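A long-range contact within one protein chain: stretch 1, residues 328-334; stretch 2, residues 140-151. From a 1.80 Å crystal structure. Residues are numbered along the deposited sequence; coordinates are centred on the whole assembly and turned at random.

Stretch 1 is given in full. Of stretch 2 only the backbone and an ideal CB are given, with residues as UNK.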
ATOM      1  N   LEU A 328     -16.025  14.362  10.066  1.00 18.95           N
ATOM      2  CA  LEU A 328     -16.510  15.474  10.894  1.00 17.91           C
ATOM      3  C   LEU A 328     -16.389  15.143  12.387  1.00 16.59           C
ATOM      4  O   LEU A 328     -15.858  15.957  13.144  1.00 20.23           O
ATOM      5  CB  LEU A 328     -17.962  15.853  10.535  1.00 17.64           C
ATOM      6  CG  LEU A 328     -18.288  16.202   9.083  1.00 20.86           C
ATOM      7  CD1 LEU A 328     -19.696  16.766   9.023  1.00 20.04           C
ATOM      8  CD2 LEU A 328     -17.280  17.179   8.470  1.00 16.80           C
ATOM      9  N   GLN A 329     -16.865  13.964  12.789  1.00 19.60           N
ATOM     10  CA  GLN A 329     -16.759  13.491  14.186  1.00 18.08           C
ATOM     11  C   GLN A 329     -15.329  13.564  14.715  1.00 24.86           C
ATOM     12  O   GLN A 329     -15.067  14.184  15.757  1.00 20.50           O
ATOM     13  CB  GLN A 329     -17.259  12.047  14.334  1.00 17.03           C
ATOM     14  CG  GLN A 329     -18.750  11.801  14.069  1.00 18.64           C
ATOM     15  CD  GLN A 329     -19.670  12.334  15.180  1.00 21.40           C
ATOM     16  OE1 GLN A 329     -19.205  12.813  16.217  1.00 21.09           O
ATOM     17  NE2 GLN A 329     -20.980  12.233  14.964  1.00 22.11           N
ATOM     18  N   ALA A 330     -14.401  12.940  13.990  1.00 16.43           N
ATOM     19  CA  ALA A 330     -13.000  12.928  14.411  1.00 17.54           C
ATOM     20  C   ALA A 330     -12.384  14.323  14.350  1.00 19.96           C
ATOM     21  O   ALA A 330     -11.692  14.726  15.277  1.00 20.26           O
ATOM     22  CB  ALA A 330     -12.205  11.967  13.563  1.00 18.70           C
ATOM     23  N   SER A 331     -12.645  15.055  13.259  1.00 18.72           N
ATOM     24  CA  SER A 331     -12.092  16.414  13.085  1.00 20.71           C
ATOM     25  C   SER A 331     -12.452  17.343  14.244  1.00 22.10           C
ATOM     26  O   SER A 331     -11.646  18.195  14.650  1.00 21.77           O
ATOM     27  CB  SER A 331     -12.607  17.059  11.792  1.00 24.26           C
ATOM     28  OG  SER A 331     -12.123  16.375  10.654  1.00 21.69           O
ATOM     29  N   SER A 332     -13.665  17.172  14.758  1.00 20.79           N
ATOM     30  CA  SER A 332     -14.212  18.066  15.795  1.00 20.85           C
ATOM     31  C   SER A 332     -13.451  18.034  17.117  1.00 29.21           C
ATOM     32  O   SER A 332     -13.546  18.971  17.891  1.00 25.10           O
ATOM     33  CB  SER A 332     -15.682  17.753  16.034  1.00 19.13           C
ATOM     34  OG  SER A 332     -15.818  16.584  16.822  1.00 21.04           O
ATOM     35  N   THR A 333     -12.696  16.958  17.352  1.00 23.31           N
ATOM     36  CA  THR A 333     -11.947  16.731  18.591  1.00 24.14           C
ATOM     37  C   THR A 333     -10.525  17.278  18.533  1.00 27.28           C
ATOM     38  O   THR A 333      -9.795  17.209  19.531  1.00 26.80           O
ATOM     39  CB  THR A 333     -11.834  15.197  18.896  1.00 23.55           C
ATOM     40  OG1 THR A 333     -10.908  14.592  17.961  1.00 23.02           O
ATOM     41  CG2 THR A 333     -13.203  14.529  18.818  1.00 22.58           C
ATOM     42  N   LEU A 334     -10.127  17.804  17.376  1.00 23.15           N
ATOM     43  CA  LEU A 334      -8.726  18.111  17.090  1.00 24.42           C
ATOM     44  C   LEU A 334      -8.397  19.567  17.353  1.00 23.30           C
ATOM     45  O   LEU A 334      -8.987  20.464  16.756  1.00 24.54           O
ATOM     46  CB  LEU A 334      -8.345  17.729  15.651  1.00 22.09           C
ATOM     47  CG  LEU A 334      -8.581  16.268  15.208  1.00 21.79           C
ATOM     48  CD1 LEU A 334      -8.157  16.036  13.734  1.00 26.33           C
ATOM     49  CD2 LEU A 334      -7.856  15.295  16.127  1.00 23.11           C
ATOM     50  N   UNK A 140     -23.516   7.827  23.107  1.00 21.16           N
ATOM     51  CA  UNK A 140     -22.665   9.006  22.918  1.00 19.31           C
ATOM     52  C   UNK A 140     -22.321   9.132  21.438  1.00 27.65           C
ATOM     53  O   UNK A 140     -22.092   8.118  20.779  1.00 21.94           O
ATOM     54  CB  UNK A 140     -21.394   8.914  23.765  1.00 19.31           C
ATOM     55  N   UNK A 141     -22.252  10.366  20.932  1.00 25.80           N
ATOM     56  CA  UNK A 141     -21.682  10.613  19.596  1.00 19.84           C
ATOM     57  C   UNK A 141     -20.233  10.134  19.624  1.00 22.87           C
ATOM     58  O   UNK A 141     -19.599  10.065  20.697  1.00 21.43           O
ATOM     59  CB  UNK A 141     -21.769  12.090  19.205  1.00 19.84           C
ATOM     60  N   UNK A 142     -19.697   9.773  18.456  1.00 21.34           N
ATOM     61  CA  UNK A 142     -18.263   9.434  18.396  1.00 20.11           C
ATOM     62  C   UNK A 142     -17.396  10.562  18.989  1.00 23.33           C
ATOM     63  O   UNK A 142     -16.484  10.306  19.775  1.00 20.89           O
ATOM     64  CB  UNK A 142     -17.846   9.162  16.949  1.00 20.11           C
ATOM     65  N   UNK A 143     -17.709  11.813  18.676  1.00 22.08           N
ATOM     66  CA  UNK A 143     -16.889  12.888  19.192  1.00 20.00           C
ATOM     67  C   UNK A 143     -16.890  12.958  20.717  1.00 20.11           C
ATOM     68  O   UNK A 143     -15.845  13.240  21.320  1.00 22.87           O
ATOM     69  CB  UNK A 143     -17.368  14.221  18.613  1.00 20.00           C
ATOM     70  N   UNK A 144     -18.049  12.682  21.317  1.00 22.29           N
ATOM     71  CA  UNK A 144     -18.176  12.625  22.774  1.00 27.13           C
ATOM     72  C   UNK A 144     -17.350  11.490  23.341  1.00 29.91           C
ATOM     73  O   UNK A 144     -16.565  11.684  24.268  1.00 26.70           O
ATOM     74  CB  UNK A 144     -19.641  12.463  23.184  1.00 27.13           C
ATOM     75  N   UNK A 145     -17.491  10.320  22.734  1.00 25.78           N
ATOM     76  CA  UNK A 145     -16.701   9.147  23.097  1.00 27.27           C
ATOM     77  C   UNK A 145     -15.195   9.359  23.006  1.00 25.84           C
ATOM     78  O   UNK A 145     -14.436   8.809  23.804  1.00 30.20           O
ATOM     79  CB  UNK A 145     -17.095   7.972  22.200  1.00 27.27           C
ATOM     80  N   UNK A 146     -14.771  10.185  22.054  1.00 23.98           N
ATOM     81  CA  UNK A 146     -13.379  10.566  21.860  1.00 25.39           C
ATOM     82  C   UNK A 146     -12.908  11.693  22.797  1.00 28.27           C
ATOM     83  O   UNK A 146     -11.803  12.218  22.630  1.00 32.90           O
ATOM     84  CB  UNK A 146     -13.174  10.995  20.406  1.00 25.39           C
ATOM     85  N   UNK A 147     -13.752  12.079  23.752  1.00 29.83           N
ATOM     86  CA  UNK A 147     -13.379  13.099  24.749  1.00 33.03           C
ATOM     87  C   UNK A 147     -14.057  14.453  24.581  1.00 39.20           C
ATOM     88  O   UNK A 147     -13.789  15.388  25.354  1.00 30.76           O
ATOM     89  CB  UNK A 147     -11.864  13.311  24.707  1.00 33.03           C
ATOM     90  N   UNK A 148     -14.937  14.568  23.582  1.00 31.08           N
ATOM     91  CA  UNK A 148     -15.625  15.830  23.294  1.00 28.84           C
ATOM     92  C   UNK A 148     -15.129  16.477  22.018  1.00 24.68           C
ATOM     93  O   UNK A 148     -13.939  16.483  21.731  1.00 27.10           O
ATOM     94  CB  UNK A 148     -15.452  16.805  24.460  1.00 28.84           C
ATOM     95  N   UNK A 149     -16.058  16.996  21.227  1.00 26.75           N
ATOM     96  CA  UNK A 149     -15.681  17.853  20.128  1.00 26.95           C
ATOM     97  C   UNK A 149     -16.683  18.958  19.922  1.00 26.45           C
ATOM     98  O   UNK A 149     -17.785  18.930  20.485  1.00 27.86           O
ATOM     99  CB  UNK A 149     -15.526  17.037  18.843  1.00 26.95           C
ATOM    100  N   UNK A 150     -16.303  19.914  19.087  1.00 23.01           N
ATOM    101  CA  UNK A 150     -17.194  21.012  18.692  1.00 24.59           C
ATOM    102  C   UNK A 150     -18.336  20.472  17.799  1.00 28.12           C
ATOM    103  O   UNK A 150     -18.285  19.325  17.311  1.00 25.98           O
ATOM    104  CB  UNK A 150     -16.407  22.100  17.958  1.00 24.59           C
ATOM    105  N   UNK A 151     -19.373  21.274  17.599  1.00 22.27           N
ATOM    106  CA  UNK A 151     -20.502  20.824  16.781  1.00 21.08           C
ATOM    107  C   UNK A 151     -20.562  21.518  15.436  1.00 18.41           C
ATOM    108  O   UNK A 151     -21.477  21.257  14.647  1.00 21.87           O
ATOM    109  CB  UNK A 151     -21.817  21.053  17.529  1.00 21.08           C
TER

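Position 140 precedes the helical turn, and its ideal CB has nothing of stretch 1 within reach. Many side chains would do. It is Lys-140, and it makes no contact here.

Position 141 comes right before the helix at 142-145, so a small side chain able to accept a hydrogen bond, such as Ser, Thr, Asp or Asn, would suit it. The CB points toward stretch 1, 4.0 Å from Gln-329 OE1. The residue is Ser-141. Its OG caps the helix, accepting from the backbone N of position 144 at 3.1 Å.

At position 142 the CB points toward stretch 1 and lies 3.9 Å from Gln-329 CB. The neighbour there is the CB methylene of Gln-329, so an aliphatic side chain such as Val, Ile, Leu or Met would fit. The residue is Ile-142, with chi1 in m. Its CG2 packs 3.9 Å from Gln-329 CB.

Position 143 faces the middle of stretch 1. The ideal CB is 3.3 Å from both Gln-329 OE1 and Ser-332 OG, and 4.2 Å from Thr-333 CG2. The backbone N of 143 already donates to Gln-329 OE1 at 3.0 Å. An amide oxygen can accept a second bond, so a long donor such as Lys or Arg is attractive, though a Gln or a plain aliphatic chain is not excluded. The residue is Arg-143. With chi1 in p and chi2 in t, its CD lies 3.2 Å from Ser-332 OG, and NH1 donates to Gln-329 OE1 at 3.0 Å. That oxygen lies at the edge of the guanidinium, near its plane, where an NH1 hydrogen can point at it. It thus takes a backbone and a side-chain bond from one residue.

Positions 144 and 145 have no part of stretch 1 near their CB atoms, so the choice is wide. They are Asp-144 and Leu-145, and neither touches stretch 1.

At position 146 the chain leaves helical geometry, but the CB points toward stretch 1, 3.9 Å from Thr-333 CG2. The methyl invites an aliphatic side chain: Leu, Ile, Val or Met. The residue is Leu-146. Its CB meets that methyl, and its CD1 reaches 4.3 Å from Ala-330 CA.

Positions 147 and 148 have phi of 108° and 109°. A CB at either would jam against the preceding carbonyl oxygen, so glycine is expected at both. They are Gly-147 and Gly-148. The O of Gly-148 lies 3.6 Å from Thr-333 CG2.

Position 149 is decided by stretch 1. Its ideal CB would sit 2.1 Å from Ser-332 OG, a clash, and 3.2 Å from Thr-333 N. Only glycine suits, and the residue is Gly-149. Its CA can then come 3.3 Å from Ser-332 O.

At position 150 the backbone N donates to Ser-332 O at 3.1 Å, a bond that any residue but proline can make. The CB points sideways, so a modest aliphatic, polar or longer residue could serve. It is Val-150, whose CG2 lies 4.0 Å from Ser-332 CB.

Position 151 points away, and many residues would fit. Asp-151 uses OD1 in a salt bridge with Arg-143 NH2 at 2.9 Å.

Stretch 2 140-151: KSIRDLLGGGVD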
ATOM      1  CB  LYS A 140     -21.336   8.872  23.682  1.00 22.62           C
ATOM      2  CG  LYS A 140     -21.447   8.715  25.213  1.00 25.92           C
ATOM      3  CD  LYS A 140     -21.978   9.981  25.854  1.00 52.62           C
ATOM      4  CE  LYS A 140     -21.903   9.891  27.377  1.00 63.60           C
ATOM      5  NZ  LYS A 140     -22.527  11.089  28.005  1.00 55.54           N
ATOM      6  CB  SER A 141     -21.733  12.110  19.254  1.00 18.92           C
ATOM      7  OG  SER A 141     -20.890  12.819  20.146  1.00 21.48           O
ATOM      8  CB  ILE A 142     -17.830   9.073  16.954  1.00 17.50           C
ATOM      9  CG1 ILE A 142     -18.384   7.684  16.591  1.00 19.18           C
ATOM     10  CG2 ILE A 142     -16.285   9.196  16.786  1.00 20.69           C
ATOM     11  CD1 ILE A 142     -18.276   7.376  15.105  1.00 20.05           C
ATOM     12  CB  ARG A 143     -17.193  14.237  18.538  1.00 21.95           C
ATOM     13  CG  ARG A 143     -18.577  14.856  18.838  1.00 21.10           C
ATOM     14  CD  ARG A 143     -18.796  16.011  17.859  1.00 26.86           C
ATOM     15  NE  ARG A 143     -20.123  16.636  17.909  1.00 23.42           N
ATOM     16  CZ  ARG A 143     -21.232  16.121  17.394  1.00 28.46           C
ATOM     17  NH1 ARG A 143     -21.230  14.917  16.816  1.00 22.81           N
ATOM     18  NH2 ARG A 143     -22.367  16.803  17.485  1.00 27.47           N
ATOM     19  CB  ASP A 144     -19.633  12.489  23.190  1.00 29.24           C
ATOM     20  CG  ASP A 144     -20.240  13.821  23.636  1.00 35.78           C
ATOM     21  OD1 ASP A 144     -19.485  14.794  23.872  1.00 47.24           O
ATOM     22  OD2 ASP A 144     -21.479  13.889  23.759  1.00 44.89           O
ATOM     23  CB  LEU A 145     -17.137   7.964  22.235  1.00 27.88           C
ATOM     24  CG  LEU A 145     -16.890   6.544  22.715  1.00 37.21           C
ATOM     25  CD1 LEU A 145     -17.570   6.269  24.042  1.00 32.69           C
ATOM     26  CD2 LEU A 145     -17.411   5.617  21.652  1.00 26.96           C
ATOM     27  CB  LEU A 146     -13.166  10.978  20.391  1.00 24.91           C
ATOM     28  CG  LEU A 146     -13.139   9.889  19.316  1.00 24.68           C
ATOM     29  CD1 LEU A 146     -12.995  10.528  17.956  1.00 27.69           C
ATOM     30  CD2 LEU A 146     -11.989   8.915  19.565  1.00 31.66           C
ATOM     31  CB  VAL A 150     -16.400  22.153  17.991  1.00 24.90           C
ATOM     32  CG1 VAL A 150     -15.323  22.693  18.908  1.00 30.44           C
ATOM     33  CG2 VAL A 150     -15.752  21.670  16.654  1.00 21.92           C
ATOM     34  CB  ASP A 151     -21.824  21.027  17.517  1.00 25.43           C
ATOM     35  CG  ASP A 151     -21.868  20.310  18.836  1.00 36.40           C
ATOM     36  OD1 ASP A 151     -21.447  19.137  18.896  1.00 29.46           O
ATOM     37  OD2 ASP A 151     -22.309  20.928  19.823  1.00 32.23           O
TER
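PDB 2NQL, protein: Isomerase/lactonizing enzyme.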